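Bile salt hydrolase/transferase (Clostridium perfringens, PDB 2BJF) hydrolyses the amide bond of glycine- and taurine-conjugated bile salts, releasing free bile acids, and also acts as a bile acid amine N-acyltransferase. Local coordinates at residues 89-100 against 124-132. Residues are numbered along the deposited sequence; the frame is centred on the assembly and turned at random.
Sequences YSKEDIEGKTNI and KNANIVDIP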
loop_
_atom_site.group_PDB
_atom_site.type_symbol
_atom_site.label_atom_id
_atom_site.label_comp_id
_atom_site.label_asym_id
_atom_site.label_seq_id
_atom_site.Cartn_x
_atom_site.Cartn_y
_atom_site.Cartn_z
ATOM N N TYR A 89 -9.819 -23.893 -22.415
ATOM C CA TYR A 89 -10.920 -24.642 -23.009
ATOM C C TYR A 89 -10.369 -25.727 -23.927
ATOM O O TYR A 89 -9.296 -25.564 -24.511
ATOM C CB TYR A 89 -11.830 -23.725 -23.828
ATOM C CG TYR A 89 -12.329 -22.475 -23.131
ATOM C CD1 TYR A 89 -13.078 -22.552 -21.956
ATOM C CD2 TYR A 89 -12.083 -21.215 -23.676
ATOM C CE1 TYR A 89 -13.548 -21.399 -21.328
ATOM C CE2 TYR A 89 -12.551 -20.060 -23.060
ATOM C CZ TYR A 89 -13.280 -20.158 -21.889
ATOM O OH TYR A 89 -13.743 -19.013 -21.283
ATOM N N SER A 90 -11.106 -26.829 -24.058
ATOM C CA SER A 90 -10.764 -27.856 -25.040
ATOM C C SER A 90 -11.092 -27.354 -26.446
ATOM O O SER A 90 -12.027 -26.570 -26.630
ATOM C CB SER A 90 -11.498 -29.170 -24.746
ATOM O OG SER A 90 -12.891 -29.054 -24.973
ATOM N N LYS A 91 -10.311 -27.801 -27.427
ATOM C CA LYS A 91 -10.489 -27.390 -28.822
ATOM C C LYS A 91 -11.708 -28.051 -29.462
ATOM O O LYS A 91 -12.335 -27.482 -30.357
ATOM C CB LYS A 91 -9.237 -27.707 -29.646
ATOM C CG LYS A 91 -7.965 -27.007 -29.170
ATOM C CD LYS A 91 -6.771 -27.301 -30.081
ATOM C CE LYS A 91 -6.282 -28.746 -29.967
ATOM N NZ LYS A 91 -5.673 -29.055 -28.640
ATOM N N GLU A 92 -12.027 -29.257 -28.999
ATOM C CA GLU A 92 -13.171 -30.021 -29.496
ATOM C C GLU A 92 -13.867 -30.752 -28.347
ATOM O O GLU A 92 -13.378 -30.742 -27.214
ATOM C CB GLU A 92 -12.745 -31.003 -30.602
ATOM C CG GLU A 92 -11.551 -31.902 -30.264
ATOM C CD GLU A 92 -10.205 -31.221 -30.484
ATOM O OE1 GLU A 92 -9.955 -30.724 -31.604
ATOM O OE2 GLU A 92 -9.394 -31.189 -29.536
ATOM N N ASP A 93 -15.014 -31.364 -28.640
ATOM C CA ASP A 93 -15.752 -32.160 -27.658
ATOM C C ASP A 93 -14.889 -33.283 -27.089
ATOM O O ASP A 93 -14.138 -33.933 -27.823
ATOM C CB ASP A 93 -17.015 -32.761 -28.284
ATOM C CG ASP A 93 -18.103 -31.729 -28.538
ATOM O OD1 ASP A 93 -17.973 -30.572 -28.081
ATOM O OD2 ASP A 93 -19.102 -32.087 -29.198
ATOM N N ILE A 94 -14.993 -33.494 -25.780
ATOM C CA ILE A 94 -14.317 -34.609 -25.118
ATOM C C ILE A 94 -15.310 -35.753 -24.928
ATOM O O ILE A 94 -16.378 -35.567 -24.341
ATOM C CB ILE A 94 -13.684 -34.193 -23.763
ATOM C CG1 ILE A 94 -12.618 -33.112 -23.979
ATOM C CG2 ILE A 94 -13.084 -35.407 -23.044
ATOM C CD1 ILE A 94 -12.009 -32.556 -22.702
ATOM N N GLU A 95 -14.944 -36.927 -25.441
ATOM C CA GLU A 95 -15.771 -38.131 -25.354
ATOM C C GLU A 95 -16.130 -38.478 -23.909
ATOM O O GLU A 95 -15.259 -38.528 -23.039
ATOM C CB GLU A 95 -15.055 -39.305 -26.042
ATOM C CG GLU A 95 -15.597 -40.704 -25.721
ATOM C CD GLU A 95 -17.037 -40.918 -26.161
ATOM O OE1 GLU A 95 -17.430 -40.408 -27.233
ATOM O OE2 GLU A 95 -17.773 -41.614 -25.429
ATOM N N GLY A 96 -17.419 -38.701 -23.668
ATOM C CA GLY A 96 -17.911 -39.100 -22.351
ATOM C C GLY A 96 -18.280 -37.953 -21.428
ATOM O O GLY A 96 -18.791 -38.176 -20.329
ATOM N N LYS A 97 -18.022 -36.725 -21.874
ATOM C CA LYS A 97 -18.312 -35.530 -21.083
ATOM C C LYS A 97 -19.557 -34.806 -21.589
ATOM O O LYS A 97 -19.971 -34.987 -22.739
ATOM C CB LYS A 97 -17.114 -34.569 -21.102
ATOM C CG LYS A 97 -15.848 -35.092 -20.428
ATOM C CD LYS A 97 -15.858 -34.855 -18.923
ATOM C CE LYS A 97 -14.532 -35.258 -18.295
ATOM N NZ LYS A 97 -14.496 -34.961 -16.834
ATOM N N THR A 98 -20.155 -33.999 -20.714
ATOM C CA THR A 98 -21.193 -33.056 -21.111
ATOM C C THR A 98 -20.480 -31.812 -21.645
ATOM O O THR A 98 -19.982 -30.988 -20.875
ATOM C CB THR A 98 -22.121 -32.689 -19.927
ATOM O OG1 THR A 98 -22.718 -33.881 -19.399
ATOM C CG2 THR A 98 -23.225 -31.731 -20.366
ATOM N N ASN A 99 -20.415 -31.706 -22.970
ATOM C CA ASN A 99 -19.665 -30.640 -23.626
ATOM C C ASN A 99 -20.514 -29.399 -23.879
ATOM O O ASN A 99 -21.541 -29.460 -24.562
ATOM C CB ASN A 99 -19.037 -31.146 -24.926
ATOM C CG ASN A 99 -17.984 -32.210 -24.686
ATOM O OD1 ASN A 99 -16.879 -31.917 -24.228
ATOM N ND2 ASN A 99 -18.322 -33.458 -24.999
ATOM N N ILE A 100 -20.074 -28.278 -23.312
ATOM C CA ILE A 100 -20.801 -27.017 -23.392
ATOM C C ILE A 100 -19.917 -25.953 -24.047
ATOM O O ILE A 100 -18.839 -25.653 -23.535
ATOM C CB ILE A 100 -21.234 -26.519 -21.987
ATOM C CG1 ILE A 100 -21.875 -27.652 -21.176
ATOM C CG2 ILE A 100 -22.185 -25.331 -22.104
ATOM C CD1 ILE A 100 -21.629 -27.557 -19.682
ATOM N N LYS A 124 -20.220 -31.982 -12.591
ATOM C CA LYS A 124 -19.259 -33.033 -12.235
ATOM C C LYS A 124 -18.636 -33.695 -13.464
ATOM O O LYS A 124 -17.440 -33.993 -13.473
ATOM C CB LYS A 124 -19.908 -34.084 -11.330
ATOM C CG LYS A 124 -20.138 -33.616 -9.901
ATOM C CD LYS A 124 -20.703 -34.731 -9.038
ATOM C CE LYS A 124 -20.803 -34.299 -7.583
ATOM N NZ LYS A 124 -21.273 -35.408 -6.707
ATOM N N ASN A 125 -19.447 -33.904 -14.498
ATOM C CA ASN A 125 -18.982 -34.516 -15.741
ATOM C C ASN A 125 -18.999 -33.542 -16.927
ATOM O O ASN A 125 -19.038 -33.958 -18.086
ATOM C CB ASN A 125 -19.805 -35.771 -16.052
ATOM C CG ASN A 125 -19.154 -36.660 -17.101
ATOM O OD1 ASN A 125 -17.941 -36.884 -17.084
ATOM N ND2 ASN A 125 -19.962 -37.170 -18.021
ATOM N N ALA A 126 -18.956 -32.245 -16.631
ATOM C CA ALA A 126 -19.022 -31.227 -17.676
ATOM C C ALA A 126 -17.647 -30.810 -18.196
ATOM O O ALA A 126 -16.631 -30.960 -17.510
ATOM C CB ALA A 126 -19.810 -30.012 -17.196
ATOM N N ASN A 127 -17.637 -30.299 -19.424
ATOM C CA ASN A 127 -16.442 -29.762 -20.062
ATOM C C ASN A 127 -16.821 -28.571 -20.931
ATOM O O ASN A 127 -17.779 -28.640 -21.700
ATOM C CB ASN A 127 -15.750 -30.829 -20.914
ATOM C CG ASN A 127 -14.578 -30.276 -21.707
ATOM O OD1 ASN A 127 -13.545 -29.913 -21.142
ATOM N ND2 ASN A 127 -14.735 -30.209 -23.023
ATOM N N ILE A 128 -16.071 -27.481 -20.806
ATOM C CA ILE A 128 -16.336 -26.285 -21.598
ATOM C C ILE A 128 -15.427 -26.258 -22.828
ATOM O O ILE A 128 -14.201 -26.307 -22.711
ATOM C CB ILE A 128 -16.235 -24.996 -20.746
ATOM C CG1 ILE A 128 -17.220 -25.080 -19.573
ATOM C CG2 ILE A 128 -16.532 -23.764 -21.595
ATOM C CD1 ILE A 128 -17.017 -24.045 -18.487
ATOM N N VAL A 129 -16.049 -26.193 -24.004
ATOM C CA VAL A 129 -15.344 -26.327 -25.279
ATOM C C VAL A 129 -15.333 -25.018 -26.080
ATOM O O VAL A 129 -16.340 -24.310 -26.145
ATOM C CB VAL A 129 -15.915 -27.518 -26.120
ATOM C CG1 VAL A 129 -17.422 -27.380 -26.342
ATOM C CG2 VAL A 129 -15.179 -27.668 -27.441
ATOM N N ASP A 130 -14.186 -24.708 -26.682
ATOM C CA ASP A 130 -14.000 -23.467 -27.434
ATOM C C ASP A 130 -14.556 -23.568 -28.861
ATOM O O ASP A 130 -13.813 -23.475 -29.843
ATOM C CB ASP A 130 -12.515 -23.069 -27.446
ATOM C CG ASP A 130 -12.290 -21.603 -27.806
ATOM O OD1 ASP A 130 -13.275 -20.850 -27.974
ATOM O OD2 ASP A 130 -11.113 -21.201 -27.915
ATOM N N ILE A 131 -15.869 -23.765 -28.959
ATOM C CA ILE A 131 -16.573 -23.760 -30.241
ATOM C C ILE A 131 -17.031 -22.332 -30.543
ATOM O O ILE A 131 -17.705 -21.716 -29.715
ATOM C CB ILE A 131 -17.803 -24.723 -30.234
ATOM C CG1 ILE A 131 -17.384 -26.172 -29.932
ATOM C CG2 ILE A 131 -18.596 -24.633 -31.547
ATOM C CD1 ILE A 131 -16.395 -26.794 -30.918
ATOM N N PRO A 132 -16.650 -21.793 -31.718
ATOM C CA PRO A 132 -17.084 -20.445 -32.092
ATOM C C PRO A 132 -18.600 -20.340 -32.263
ATOM O O PRO A 132 -19.235 -21.273 -32.764
ATOM C CB PRO A 132 -16.377 -20.202 -33.432
ATOM C CG PRO A 132 -16.057 -21.557 -33.954
ATOM C CD PRO A 132 -15.787 -22.398 -32.749
HETATM O O HOH W 1 -12.151 -24.934 -31.248
HETATM O O HOH W 2 -15.614 -32.722 -15.539
#
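The side chain of Asn127 reaches into segment 89-100, between Ser90, Ile94 and Asn99. CB of Asn127 packs against CB of Lys97 and lies 3.7 Å from OD1 of Asn99. With CG anti to the backbone N (chi1 174°), the amide is carried in among these partners. OD1 meets CD1 of Ile94, whose side chain crosses that of Asn127 at about a right angle, and accepts a weak hydrogen bond from NE2 of Gln158. ND2 of Asn127 gives two bonds that fix the rotation of the amide: one to OG of Ser90 (2.9 Å), in the Asn127 amide plane, the other to OD1 of Asn99 (3.0 Å), in that residue's carbonyl plane, although the two amides stand 85° apart. Both acceptors are themselves held from within segment 89-100. The Ser90 hydroxyl donates to Glu92 O, while Asn99 OD1 also takes the N-H of Ile94 from above its carbonyl plane, and Asn99 ND2 returns a bond to Ile94 O. That carbonyl opens the type II turn Ile94-Lys97, within which Gly96 O accepts a bond from Asn125 ND2 (2.8 Å).

The backbones pair as a parallel ladder: Thr98 N to Asn125 O, Asn127 N to Thr98 O, Ile100 N to Asn127 O and Val129 N to Ile100 O. Farther along, Asp130 N meets Ser90 O almost straight (2.9 Å, 176°), and a water joins Lys91 O to Asp130 O.

The result is a two-stranded parallel sheet whose strands 98-101 and 126-129 are linked through helices 105-112 and 116-123, a beta-alpha-beta crossover. On the face opposite Asn127, Ile100 and Ile128 pack on Phe105 of helix 105-112, and Ala126 and Ile128 rest on Leu163 of strand 163-167.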